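PDB 3K8U: putative ABC transporter, ATP-binding protein ComA from Streptococcus mutans, which is a putative ABC transporter ATP-binding protein carrying a peptidase C39 family domain, a member of the papain-like clan CA. Local coordinates for residues A[108-113]-A[120-125]; A[79-84]-A[135-140]; A[7-12]-A[22-27]. All blocks are in the same frame, centred on the assembly; numbering follows the deposited sequence.

Contact 1: residues A[108-113]-A[120-125]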
ATOM      1  N   LEU A 108     -11.642   5.947  -6.473  1.00 22.92           N
ATOM      2  CA  LEU A 108     -10.224   5.627  -6.530  1.00 18.99           C
ATOM      3  C   LEU A 108     -10.110   4.146  -6.850  1.00 18.82           C
ATOM      4  O   LEU A 108     -10.990   3.368  -6.494  1.00 19.52           O
ATOM      5  CB  LEU A 108      -9.573   5.872  -5.168  1.00 19.78           C
ATOM      6  CG  LEU A 108      -9.603   7.297  -4.620  1.00 21.31           C
ATOM      7  CD1 LEU A 108      -9.002   7.324  -3.231  1.00 20.67           C
ATOM      8  CD2 LEU A 108      -8.838   8.211  -5.558  1.00 22.07           C
ATOM      9  N   ILE A 109      -9.049   3.769  -7.551  1.00 17.77           N
ATOM     10  CA  ILE A 109      -8.814   2.365  -7.860  1.00 18.26           C
ATOM     11  C   ILE A 109      -7.786   1.926  -6.821  1.00 17.11           C
ATOM     12  O   ILE A 109      -6.673   2.452  -6.780  1.00 16.10           O
ATOM     13  CB  ILE A 109      -8.223   2.171  -9.270  1.00 20.63           C
ATOM     14  CG1 ILE A 109      -9.119   2.837 -10.315  1.00 22.72           C
ATOM     15  CG2 ILE A 109      -8.078   0.676  -9.574  1.00 20.94           C
ATOM     16  CD1 ILE A 109      -8.531   2.834 -11.708  1.00 26.08           C
ATOM     17  N   ILE A 110      -8.186   1.021  -5.937  1.00 17.09           N
ATOM     18  CA  ILE A 110      -7.285   0.551  -4.890  1.00 15.92           C
ATOM     19  C   ILE A 110      -7.027  -0.948  -4.923  1.00 16.42           C
ATOM     20  O   ILE A 110      -7.784  -1.712  -5.523  1.00 15.90           O
ATOM     21  CB  ILE A 110      -7.790   0.959  -3.479  1.00 17.46           C
ATOM     22  CG1 ILE A 110      -9.155   0.331  -3.181  1.00 19.16           C
ATOM     23  CG2 ILE A 110      -7.881   2.494  -3.366  1.00 17.46           C
ATOM     24  CD1 ILE A 110      -9.097  -0.852  -2.238  1.00 19.59           C
ATOM     25  N   GLY A 111      -5.937  -1.349  -4.277  1.00 14.82           N
ATOM     26  CA  GLY A 111      -5.574  -2.750  -4.201  1.00 15.81           C
ATOM     27  C   GLY A 111      -5.516  -3.136  -2.741  1.00 15.41           C
ATOM     28  O   GLY A 111      -4.662  -2.657  -1.993  1.00 14.38           O
ATOM     29  N   ASP A 112      -6.489  -3.928  -2.314  1.00 14.84           N
ATOM     30  CA  ASP A 112      -6.557  -4.383  -0.934  1.00 14.84           C
ATOM     31  C   ASP A 112      -6.065  -5.833  -0.888  1.00 13.89           C
ATOM     32  O   ASP A 112      -6.698  -6.715  -1.454  1.00 14.34           O
ATOM     33  CB  ASP A 112      -8.011  -4.287  -0.440  1.00 14.18           C
ATOM     34  CG  ASP A 112      -8.188  -4.742   1.002  1.00 14.91           C
ATOM     35  OD1 ASP A 112      -7.217  -5.209   1.631  1.00 15.74           O
ATOM     36  OD2 ASP A 112      -9.319  -4.641   1.514  1.00 16.12           O
ATOM     37  N   PRO A 113      -4.937  -6.093  -0.197  1.00 15.27           N
ATOM     38  CA  PRO A 113      -4.363  -7.442  -0.075  1.00 14.51           C
ATOM     39  C   PRO A 113      -5.355  -8.503   0.423  1.00 15.31           C
ATOM     40  O   PRO A 113      -5.139  -9.697   0.210  1.00 15.56           O
ATOM     41  CB  PRO A 113      -3.212  -7.232   0.904  1.00 13.93           C
ATOM     42  CG  PRO A 113      -2.758  -5.831   0.566  1.00 14.50           C
ATOM     43  CD  PRO A 113      -4.075  -5.101   0.473  1.00 14.35           C
ATOM     44  N   THR A 120     -10.168  -3.082  -6.575  1.00 18.09           N
ATOM     45  CA  THR A 120     -11.540  -2.609  -6.692  1.00 19.46           C
ATOM     46  C   THR A 120     -11.628  -1.084  -6.714  1.00 20.67           C
ATOM     47  O   THR A 120     -10.644  -0.390  -6.466  1.00 20.28           O
ATOM     48  CB  THR A 120     -12.390  -3.138  -5.503  1.00 20.87           C
ATOM     49  OG1 THR A 120     -13.755  -2.735  -5.660  1.00 23.35           O
ATOM     50  CG2 THR A 120     -11.858  -2.596  -4.174  1.00 21.05           C
ATOM     51  N   ARG A 121     -12.798  -0.579  -7.093  1.00 20.14           N
ATOM     52  CA  ARG A 121     -13.042   0.854  -7.103  1.00 22.42           C
ATOM     53  C   ARG A 121     -13.657   1.175  -5.744  1.00 21.19           C
ATOM     54  O   ARG A 121     -14.453   0.393  -5.219  1.00 22.38           O
ATOM     55  CB  ARG A 121     -14.022   1.232  -8.217  1.00 25.94           C
ATOM     56  CG  ARG A 121     -13.426   1.201  -9.608  1.00 32.04           C
ATOM     57  CD  ARG A 121     -14.463   1.583 -10.651  1.00 38.29           C
ATOM     58  NE  ARG A 121     -13.850   1.822 -11.954  1.00 44.11           N
ATOM     59  CZ  ARG A 121     -13.582   3.027 -12.449  1.00 46.43           C
ATOM     60  NH1 ARG A 121     -13.873   4.122 -11.754  1.00 47.53           N
ATOM     61  NH2 ARG A 121     -13.010   3.138 -13.641  1.00 48.45           N
ATOM     62  N   MET A 122     -13.261   2.303  -5.167  1.00 18.16           N
ATOM     63  CA  MET A 122     -13.768   2.730  -3.867  1.00 17.78           C
ATOM     64  C   MET A 122     -14.108   4.213  -3.946  1.00 16.33           C
ATOM     65  O   MET A 122     -13.341   4.998  -4.504  1.00 15.47           O
ATOM     66  CB  MET A 122     -12.706   2.502  -2.779  1.00 17.58           C
ATOM     67  CG  MET A 122     -13.170   2.837  -1.362  1.00 20.32           C
ATOM     68  SD  MET A 122     -11.931   2.478  -0.073  1.00 20.97           S
ATOM     69  CE  MET A 122     -12.078   0.677   0.040  1.00 23.60           C
ATOM     70  N   SER A 123     -15.255   4.599  -3.394  1.00 17.37           N
ATOM     71  CA  SER A 123     -15.652   6.001  -3.422  1.00 17.88           C
ATOM     72  C   SER A 123     -14.647   6.812  -2.613  1.00 18.28           C
ATOM     73  O   SER A 123     -14.056   6.304  -1.653  1.00 15.84           O
ATOM     74  CB  SER A 123     -17.053   6.188  -2.834  1.00 19.74           C
ATOM     75  OG  SER A 123     -17.059   5.970  -1.436  1.00 18.41           O
ATOM     76  N   LYS A 124     -14.425   8.054  -3.025  1.00 18.14           N
ATOM     77  CA  LYS A 124     -13.493   8.921  -2.312  1.00 19.83           C
ATOM     78  C   LYS A 124     -13.964   9.157  -0.879  1.00 19.29           C
ATOM     79  O   LYS A 124     -13.147   9.287   0.028  1.00 17.76           O
ATOM     80  CB  LYS A 124     -13.300  10.237  -3.067  1.00 19.82           C
ATOM     81  CG  LYS A 124     -12.468  10.065  -4.333  1.00 21.59           C
ATOM     82  CD  LYS A 124     -12.352  11.337  -5.145  1.00 25.09           C
ATOM     83  CE  LYS A 124     -11.440  11.103  -6.342  1.00 28.03           C
ATOM     84  NZ  LYS A 124     -11.511  12.193  -7.345  1.00 29.59           N
ATOM     85  N   GLU A 125     -15.281   9.137  -0.678  1.00 20.32           N
ATOM     86  CA  GLU A 125     -15.887   9.333   0.641  1.00 21.65           C
ATOM     87  C   GLU A 125     -15.515   8.197   1.589  1.00 20.09           C
ATOM     88  O   GLU A 125     -15.110   8.432   2.726  1.00 17.90           O
ATOM     89  CB  GLU A 125     -17.411   9.369   0.519  1.00 28.37           C
ATOM     90  CG  GLU A 125     -18.085  10.444   1.346  1.00 36.62           C
ATOM     91  CD  GLU A 125     -18.196  11.766   0.605  1.00 40.39           C
ATOM     92  OE1 GLU A 125     -19.231  12.451   0.764  1.00 43.24           O
ATOM     93  OE2 GLU A 125     -17.258  12.116  -0.143  1.00 41.96           O
TER
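The carbonyl oxygen of L108 is gripped twice by the facing strand: M122 N donates to L108 O at 2.8 Å, and R121 CA turns its hydrogen toward the same oxygen. In return L108 N reaches M122 O at 2.8 Å, which completes an antiparallel hydrogen-bonded pair. I110 and T120 form the next such pair, with I110 N 2.9 Å from T120 O and T120 N bonded back to I110 O. Between them lies the non-hydrogen-bonded pair I109 and R121, whose side chains leave on the other face from those of L108, I110, T120 and M122.

On that shared face I110 and T120 lie side by side, pointing the same way. The first torsion of I110 (chi1 62°) puts CG1 between the backbone N and carbonyl carbon, 4.1 Å from T120 CG2. The next atom out, I110 CD1, meets T120 CG2 at 3.8 Å. The flexible M122 chain bends at its last torsion (chi3 -76°), and its CE touches I110 CD1 at 4.1 Å. L108 instead crosses the extended aliphatic chain of K124 at about a right angle, with L108 CD2 4.0 Å from K124 CE; the lysine can offer this greasy stem while NZ bonds N105 O. S123 suits the strand-to-helix junction, its short hydroxyl side chain N-capping through R126 N.

The two strands form a beta hairpin with 120-123 outermost in the sheet. Strand 93-104 flanks 107-112 on its other side, and F127 of helix 124-130 packs on both L108 and M122.

Contact 2: residues A[79-84]-A[135-140]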
ATOM      1  N   ASP A  79      -0.205  15.577 -11.652  1.00 25.34           N
ATOM      2  CA  ASP A  79       1.140  15.021 -11.805  1.00 25.44           C
ATOM      3  C   ASP A  79       1.444  13.936 -10.763  1.00 24.66           C
ATOM      4  O   ASP A  79       2.587  13.497 -10.633  1.00 24.12           O
ATOM      5  CB  ASP A  79       2.196  16.126 -11.720  1.00 27.38           C
ATOM      6  CG  ASP A  79       2.263  16.990 -12.977  1.00 31.26           C
ATOM      7  OD1 ASP A  79       1.617  16.655 -13.996  1.00 32.17           O
ATOM      8  OD2 ASP A  79       2.980  18.012 -12.937  1.00 32.34           O
ATOM      9  N   LEU A  80       0.421  13.502 -10.028  1.00 22.55           N
ATOM     10  CA  LEU A  80       0.591  12.475  -9.003  1.00 20.75           C
ATOM     11  C   LEU A  80       1.098  11.167  -9.615  1.00 21.69           C
ATOM     12  O   LEU A  80       0.604  10.729 -10.654  1.00 21.59           O
ATOM     13  CB  LEU A  80      -0.732  12.231  -8.270  1.00 19.24           C
ATOM     14  CG  LEU A  80      -0.709  11.272  -7.077  1.00 19.79           C
ATOM     15  CD1 LEU A  80       0.275  11.763  -6.030  1.00 18.26           C
ATOM     16  CD2 LEU A  80      -2.103  11.158  -6.485  1.00 20.91           C
ATOM     17  N   THR A  81       2.111  10.576  -8.994  1.00 21.21           N
ATOM     18  CA  THR A  81       2.670   9.326  -9.492  1.00 24.21           C
ATOM     19  C   THR A  81       2.082   8.123  -8.778  1.00 22.58           C
ATOM     20  O   THR A  81       2.152   8.019  -7.552  1.00 24.22           O
ATOM     21  CB  THR A  81       4.204   9.279  -9.346  1.00 26.97           C
ATOM     22  OG1 THR A  81       4.562   9.427  -7.966  1.00 32.60           O
ATOM     23  CG2 THR A  81       4.856  10.380 -10.170  1.00 29.44           C
ATOM     24  N   TYR A  82       1.476   7.237  -9.559  1.00 20.50           N
ATOM     25  CA  TYR A  82       0.883   6.008  -9.050  1.00 19.88           C
ATOM     26  C   TYR A  82       1.808   4.872  -9.475  1.00 19.77           C
ATOM     27  O   TYR A  82       2.536   4.995 -10.460  1.00 19.28           O
ATOM     28  CB  TYR A  82      -0.500   5.787  -9.664  1.00 19.90           C
ATOM     29  CG  TYR A  82      -1.544   6.809  -9.283  1.00 20.19           C
ATOM     30  CD1 TYR A  82      -2.252   6.700  -8.085  1.00 21.74           C
ATOM     31  CD2 TYR A  82      -1.859   7.863 -10.140  1.00 22.35           C
ATOM     32  CE1 TYR A  82      -3.254   7.612  -7.753  1.00 20.61           C
ATOM     33  CE2 TYR A  82      -2.858   8.782  -9.818  1.00 21.37           C
ATOM     34  CZ  TYR A  82      -3.550   8.648  -8.628  1.00 21.86           C
ATOM     35  OH  TYR A  82      -4.546   9.542  -8.317  1.00 22.37           O
ATOM     36  N   PRO A  83       1.804   3.753  -8.734  1.00 18.53           N
ATOM     37  CA  PRO A  83       0.989   3.512  -7.542  1.00 16.93           C
ATOM     38  C   PRO A  83       1.747   3.871  -6.269  1.00 15.54           C
ATOM     39  O   PRO A  83       2.950   4.142  -6.306  1.00 16.42           O
ATOM     40  CB  PRO A  83       0.757   2.006  -7.618  1.00 16.82           C
ATOM     41  CG  PRO A  83       2.112   1.517  -8.067  1.00 19.41           C
ATOM     42  CD  PRO A  83       2.504   2.519  -9.149  1.00 18.51           C
ATOM     43  N   PHE A  84       1.026   3.941  -5.154  1.00 14.01           N
ATOM     44  CA  PHE A  84       1.654   4.206  -3.865  1.00 12.49           C
ATOM     45  C   PHE A  84       0.889   3.490  -2.758  1.00 12.69           C
ATOM     46  O   PHE A  84      -0.177   2.917  -2.998  1.00 14.14           O
ATOM     47  CB  PHE A  84       1.835   5.707  -3.591  1.00 13.59           C
ATOM     48  CG  PHE A  84       0.566   6.500  -3.599  1.00 13.28           C
ATOM     49  CD1 PHE A  84      -0.115   6.760  -2.411  1.00 12.98           C
ATOM     50  CD2 PHE A  84       0.069   7.028  -4.787  1.00 15.54           C
ATOM     51  CE1 PHE A  84      -1.268   7.534  -2.409  1.00 15.88           C
ATOM     52  CE2 PHE A  84      -1.083   7.805  -4.796  1.00 14.18           C
ATOM     53  CZ  PHE A  84      -1.753   8.059  -3.606  1.00 14.27           C
ATOM     54  N   ALA A 135       0.793   8.314   3.439  1.00 11.39           N
ATOM     55  CA  ALA A 135       1.040   7.779   2.103  1.00 11.37           C
ATOM     56  C   ALA A 135       2.535   7.511   1.971  1.00 13.28           C
ATOM     57  O   ALA A 135       3.356   8.321   2.400  1.00 13.65           O
ATOM     58  CB  ALA A 135       0.585   8.768   1.031  1.00 11.33           C
ATOM     59  N   ILE A 136       2.876   6.351   1.424  1.00 12.41           N
ATOM     60  CA  ILE A 136       4.270   5.974   1.231  1.00 13.92           C
ATOM     61  C   ILE A 136       4.506   5.820  -0.260  1.00 14.07           C
ATOM     62  O   ILE A 136       3.841   5.024  -0.929  1.00 12.60           O
ATOM     63  CB  ILE A 136       4.612   4.650   1.965  1.00 16.24           C
ATOM     64  CG1 ILE A 136       4.363   4.809   3.469  1.00 16.69           C
ATOM     65  CG2 ILE A 136       6.082   4.263   1.714  1.00 17.25           C
ATOM     66  CD1 ILE A 136       4.402   3.509   4.251  1.00 18.80           C
ATOM     67  N   PHE A 137       5.434   6.623  -0.777  1.00 15.78           N
ATOM     68  CA  PHE A 137       5.799   6.609  -2.187  1.00 17.33           C
ATOM     69  C   PHE A 137       7.155   5.936  -2.367  1.00 20.34           C
ATOM     70  O   PHE A 137       8.093   6.198  -1.608  1.00 19.33           O
ATOM     71  CB  PHE A 137       5.851   8.043  -2.734  1.00 17.44           C
ATOM     72  CG  PHE A 137       4.502   8.710  -2.825  1.00 17.65           C
ATOM     73  CD1 PHE A 137       3.803   8.728  -4.027  1.00 17.56           C
ATOM     74  CD2 PHE A 137       3.921   9.294  -1.705  1.00 18.41           C
ATOM     75  CE1 PHE A 137       2.544   9.312  -4.114  1.00 17.08           C
ATOM     76  CE2 PHE A 137       2.660   9.882  -1.780  1.00 17.41           C
ATOM     77  CZ  PHE A 137       1.968   9.888  -2.986  1.00 15.92           C
ATOM     78  N   LEU A 138       7.248   5.057  -3.363  1.00 20.81           N
ATOM     79  CA  LEU A 138       8.486   4.338  -3.648  1.00 25.76           C
ATOM     80  C   LEU A 138       8.900   4.558  -5.098  1.00 27.70           C
ATOM     81  O   LEU A 138       8.054   4.683  -5.982  1.00 27.29           O
ATOM     82  CB  LEU A 138       8.310   2.836  -3.411  1.00 27.78           C
ATOM     83  CG  LEU A 138       7.621   2.342  -2.139  1.00 29.76           C
ATOM     84  CD1 LEU A 138       7.602   0.826  -2.146  1.00 31.77           C
ATOM     85  CD2 LEU A 138       8.329   2.855  -0.904  1.00 31.79           C
ATOM     86  N   ALA A 139      10.206   4.571  -5.336  1.00 32.35           N
ATOM     87  CA  ALA A 139      10.740   4.761  -6.681  1.00 37.21           C
ATOM     88  C   ALA A 139      12.107   4.101  -6.805  1.00 39.76           C
ATOM     89  O   ALA A 139      12.924   4.178  -5.888  1.00 39.30           O
ATOM     90  CB  ALA A 139      10.844   6.247  -6.996  1.00 37.12           C
ATOM     91  N   PRO A 140      12.357   3.402  -7.926  1.00 43.56           N
ATOM     92  CA  PRO A 140      13.644   2.732  -8.147  1.00 46.34           C
ATOM     93  C   PRO A 140      14.767   3.762  -8.234  1.00 48.86           C
ATOM     94  O   PRO A 140      14.673   4.726  -8.996  1.00 50.13           O
ATOM     95  CB  PRO A 140      13.435   2.033  -9.491  1.00 46.32           C
ATOM     96  CG  PRO A 140      11.966   1.761  -9.509  1.00 45.73           C
ATOM     97  CD  PRO A 140      11.405   3.064  -8.997  1.00 44.38           C
TER
HETATM   98  O   HOH W   1       5.316   4.261  -5.173  1.00 37.18           O
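F84 and F137 bring their backbones to 5.1 Å between CA and CA, where the irregular segment 79-84 runs into strand 84-90 beside strand 134-140, with no direct hydrogen bond between the two segments. A water bridges them instead: it donates to P83 O at 2.6 Å and accepts from L138 N at 2.8 Å. The cis peptide bond precedes P83, whose carbonyl is bonded by the water just before the strand begins.

The two phenylalanines carry most of the contact. Their side chains lie side by side, pointing the same way, as an offset stack with ring centroids 4.4 Å apart and planes inclined by 23°. CZ of F137 sits over the centre of the F84 ring, and the closest atoms are F84 CD2 and F137 CE1, at 3.4 Å. On the F137 ring, CB of F84 lies above the face toward the rim, a CH-pi contact. The first torsion of F84 (chi1 59°) holds CG between the backbone N and the carbonyl carbon, over the face of the F137 ring. A135 CB lies 4.0 Å from F84 CD1, and this small methyl leaves room for the flat ring. L80, crossing F137 at about a right angle, brings CD1 to 3.9 Å from F137 CE1. Around this group F75 touches F84, and R66 and I68 of strand 63-69 touch F137.

At the edge of the F137 ring and in its plane lies T81 O, 3.7 Å from CE1. This buried carbonyl has no hydrogen-bonding partner in the model, and the weakly positive ring hydrogens probably offer it modest electrostatic compensation. Between the two segments, cohesion therefore rests on aromatic and aliphatic surfaces and one bridging water, while I136 pairs with I85 where strand 84-90 continues.

Contact 3: residues A[7-12]-A[22-27]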
ATOM      1  N   LYS A   7      -1.426  -4.643 -10.840  1.00 32.72           N
ATOM      2  CA  LYS A   7      -0.859  -5.807 -10.176  1.00 31.55           C
ATOM      3  C   LYS A   7      -0.961  -5.732  -8.659  1.00 29.99           C
ATOM      4  O   LYS A   7      -0.593  -4.732  -8.037  1.00 29.67           O
ATOM      5  CB  LYS A   7       0.588  -6.016 -10.628  1.00 34.51           C
ATOM      6  CG  LYS A   7       0.693  -6.460 -12.087  1.00 37.86           C
ATOM      7  CD  LYS A   7       2.129  -6.504 -12.592  1.00 41.42           C
ATOM      8  CE  LYS A   7       2.685  -5.108 -12.815  1.00 42.86           C
ATOM      9  NZ  LYS A   7       4.036  -5.137 -13.445  1.00 46.67           N
ATOM     10  N   LEU A   8      -1.512  -6.788  -8.073  1.00 25.24           N
ATOM     11  CA  LEU A   8      -1.674  -6.867  -6.632  1.00 22.73           C
ATOM     12  C   LEU A   8      -1.324  -8.248  -6.114  1.00 22.66           C
ATOM     13  O   LEU A   8      -1.830  -9.257  -6.614  1.00 22.05           O
ATOM     14  CB  LEU A   8      -3.116  -6.549  -6.231  1.00 21.62           C
ATOM     15  CG  LEU A   8      -3.448  -6.796  -4.751  1.00 22.21           C
ATOM     16  CD1 LEU A   8      -2.902  -5.674  -3.876  1.00 20.25           C
ATOM     17  CD2 LEU A   8      -4.930  -6.901  -4.581  1.00 23.53           C
ATOM     18  N   VAL A   9      -0.440  -8.283  -5.126  1.00 20.60           N
ATOM     19  CA  VAL A   9      -0.046  -9.530  -4.491  1.00 20.46           C
ATOM     20  C   VAL A   9      -0.898  -9.591  -3.227  1.00 20.54           C
ATOM     21  O   VAL A   9      -0.735  -8.771  -2.319  1.00 20.16           O
ATOM     22  CB  VAL A   9       1.454  -9.537  -4.118  1.00 21.08           C
ATOM     23  CG1 VAL A   9       1.808 -10.834  -3.398  1.00 21.93           C
ATOM     24  CG2 VAL A   9       2.312  -9.385  -5.372  1.00 21.99           C
ATOM     25  N   PRO A  10      -1.873 -10.514  -3.185  1.00 19.61           N
ATOM     26  CA  PRO A  10      -2.746 -10.644  -2.018  1.00 20.34           C
ATOM     27  C   PRO A  10      -2.081 -11.327  -0.830  1.00 19.76           C
ATOM     28  O   PRO A  10      -1.077 -12.017  -0.979  1.00 19.76           O
ATOM     29  CB  PRO A  10      -3.910 -11.470  -2.561  1.00 22.25           C
ATOM     30  CG  PRO A  10      -3.241 -12.378  -3.543  1.00 22.47           C
ATOM     31  CD  PRO A  10      -2.263 -11.458  -4.251  1.00 21.62           C
ATOM     32  N   GLN A  11      -2.610 -11.067   0.359  1.00 17.85           N
ATOM     33  CA  GLN A  11      -2.094 -11.692   1.569  1.00 17.59           C
ATOM     34  C   GLN A  11      -2.876 -12.984   1.806  1.00 17.27           C
ATOM     35  O   GLN A  11      -3.935 -13.200   1.208  1.00 17.36           O
ATOM     36  CB  GLN A  11      -2.285 -10.763   2.777  1.00 18.52           C
ATOM     37  CG  GLN A  11      -3.744 -10.579   3.201  1.00 18.88           C
ATOM     38  CD  GLN A  11      -3.912  -9.559   4.313  1.00 20.28           C
ATOM     39  OE1 GLN A  11      -4.476  -8.491   4.101  1.00 21.27           O
ATOM     40  NE2 GLN A  11      -3.424  -9.889   5.506  1.00 17.99           N
ATOM     41  N   ILE A  12      -2.322 -13.857   2.640  1.00 16.99           N
ATOM     42  CA  ILE A  12      -2.981 -15.104   3.020  1.00 18.70           C
ATOM     43  C   ILE A  12      -3.037 -15.051   4.545  1.00 19.35           C
ATOM     44  O   ILE A  12      -4.120 -15.101   5.131  1.00 22.31           O
ATOM     45  CB  ILE A  12      -2.219 -16.362   2.534  1.00 17.84           C
ATOM     46  CG1 ILE A  12      -2.123 -16.357   1.003  1.00 19.10           C
ATOM     47  CG2 ILE A  12      -2.952 -17.622   2.997  1.00 18.81           C
ATOM     48  CD1 ILE A  12      -1.294 -17.493   0.424  1.00 18.53           C
ATOM     49  N   LEU A  22       3.850  -4.032  -0.306  1.00 14.59           N
ATOM     50  CA  LEU A  22       5.215  -3.781  -0.754  1.00 15.76           C
ATOM     51  C   LEU A  22       5.531  -4.662  -1.964  1.00 16.03           C
ATOM     52  O   LEU A  22       6.097  -4.189  -2.950  1.00 16.53           O
ATOM     53  CB  LEU A  22       6.222  -4.025   0.376  1.00 17.14           C
ATOM     54  CG  LEU A  22       7.703  -3.802   0.035  1.00 18.36           C
ATOM     55  CD1 LEU A  22       7.919  -2.410  -0.547  1.00 19.79           C
ATOM     56  CD2 LEU A  22       8.553  -3.999   1.280  1.00 18.04           C
ATOM     57  N   ALA A  23       5.136  -5.931  -1.898  1.00 16.95           N
ATOM     58  CA  ALA A  23       5.360  -6.860  -3.008  1.00 18.36           C
ATOM     59  C   ALA A  23       4.613  -6.378  -4.253  1.00 18.52           C
ATOM     60  O   ALA A  23       5.121  -6.477  -5.377  1.00 16.99           O
ATOM     61  CB  ALA A  23       4.900  -8.270  -2.626  1.00 16.38           C
ATOM     62  N   SER A  24       3.419  -5.831  -4.044  1.00 16.62           N
ATOM     63  CA  SER A  24       2.595  -5.325  -5.139  1.00 16.00           C
ATOM     64  C   SER A  24       3.276  -4.185  -5.889  1.00 17.18           C
ATOM     65  O   SER A  24       3.367  -4.209  -7.121  1.00 19.36           O
ATOM     66  CB  SER A  24       1.234  -4.858  -4.614  1.00 14.81           C
ATOM     67  OG  SER A  24       0.527  -5.918  -3.994  1.00 14.65           O
ATOM     68  N   VAL A  25       3.750  -3.189  -5.146  1.00 17.71           N
ATOM     69  CA  VAL A  25       4.425  -2.040  -5.743  1.00 19.91           C
ATOM     70  C   VAL A  25       5.718  -2.477  -6.426  1.00 22.85           C
ATOM     71  O   VAL A  25       5.998  -2.074  -7.557  1.00 21.48           O
ATOM     72  CB  VAL A  25       4.724  -0.948  -4.692  1.00 18.33           C
ATOM     73  CG1 VAL A  25       5.580   0.161  -5.298  1.00 20.65           C
ATOM     74  CG2 VAL A  25       3.413  -0.362  -4.170  1.00 18.69           C
ATOM     75  N   ALA A  26       6.484  -3.330  -5.750  1.00 23.61           N
ATOM     76  CA  ALA A  26       7.739  -3.828  -6.307  1.00 26.03           C
ATOM     77  C   ALA A  26       7.493  -4.533  -7.642  1.00 26.81           C
ATOM     78  O   ALA A  26       8.269  -4.375  -8.587  1.00 29.68           O
ATOM     79  CB  ALA A  26       8.421  -4.771  -5.318  1.00 24.06           C
ATOM     80  N   LYS A  27       6.392  -5.280  -7.720  1.00 27.57           N
ATOM     81  CA  LYS A  27       6.024  -6.010  -8.929  1.00 30.59           C
ATOM     82  C   LYS A  27       5.719  -5.052 -10.081  1.00 31.68           C
ATOM     83  O   LYS A  27       5.968  -5.372 -11.246  1.00 29.91           O
ATOM     84  CB  LYS A  27       4.825  -6.925  -8.657  1.00 32.40           C
ATOM     85  CG  LYS A  27       4.580  -7.960  -9.741  1.00 36.48           C
ATOM     86  CD  LYS A  27       3.546  -8.990  -9.317  1.00 40.00           C
ATOM     87  CE  LYS A  27       3.421 -10.092 -10.363  1.00 42.58           C
ATOM     88  NZ  LYS A  27       2.479 -11.170  -9.952  1.00 45.01           N
TER
HETATM   89  O   HOH W   2       1.272  -2.900  -8.178  1.00 27.89           O
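V9 N donates to S24 OG at 2.8 Å, nearly straight at 170°, and this bond holds the incoming chain against the helix. Serine suits the place because its hydroxyl can accept from V9 while also bonding A20 O one turn earlier in the helix, so the hydroxyl both accepts, from V9 N, and donates, to A20 O. L8 turns its CB away from the helix, yet its CD1 still covers the hydroxyl in a van der Waals contact, 3.4 Å from S24 OG. A second direct bond runs from K7 NZ to K27 O at 2.9 Å; the ammonium group stands above the carbonyl plane, 39° out of it. The K7 chain bends at its third torsion (chi3 -73°), which sets CE close to that carbonyl. Water supplies the third polar link, donating to K7 O at 2.6 Å and to S24 O at 2.7 Å. K7 O is bonded as well by Y101 OH from strand 93-104.

The apolar contacts fill in around these bonds. V9 CG2 lies 3.9 Å from A23 CB, a branched residue against a small one, and the same methyl approaches CD of the extended K27 chain at 4.2 Å. K7 and K27 cross at about a right angle, touching through their aliphatic stems, with K7 CD 4.0 Å from K27 CG.

In this way the start of segment 7-12, K7 to V9, is fastened to helix 17-28 at A23, S24 and K27; other sides of the helix meet strand 134-140 and helix 51-60. A helix starting at a cysteine, here C17, and packed against an antiparallel sheet is consistent with the papain-like architecture of clan CA.

Contacts 1 and 2 belong to the same antiparallel sheet, their centres 16 Å apart and their nearest atoms about 5 Å, without touching. Contact 3 touches both. Toward contact 1, with centres 15 Å apart, P113 O lies 2.9 Å from Q11 N, a probable hydrogen bond, and L8 packs on G111 and D112. Toward contact 2, also about 15 Å between centres, L138 CD1 meets L22 CD1 at 3.6 Å and V25 CG1 at 3.8 Å. Near the junction of contacts 1 and 3, D112 is hydrogen-bonded to H96, and P113 packs on C17; this grouping is consistent with the Cys-His-Asp site of papain-like peptidases.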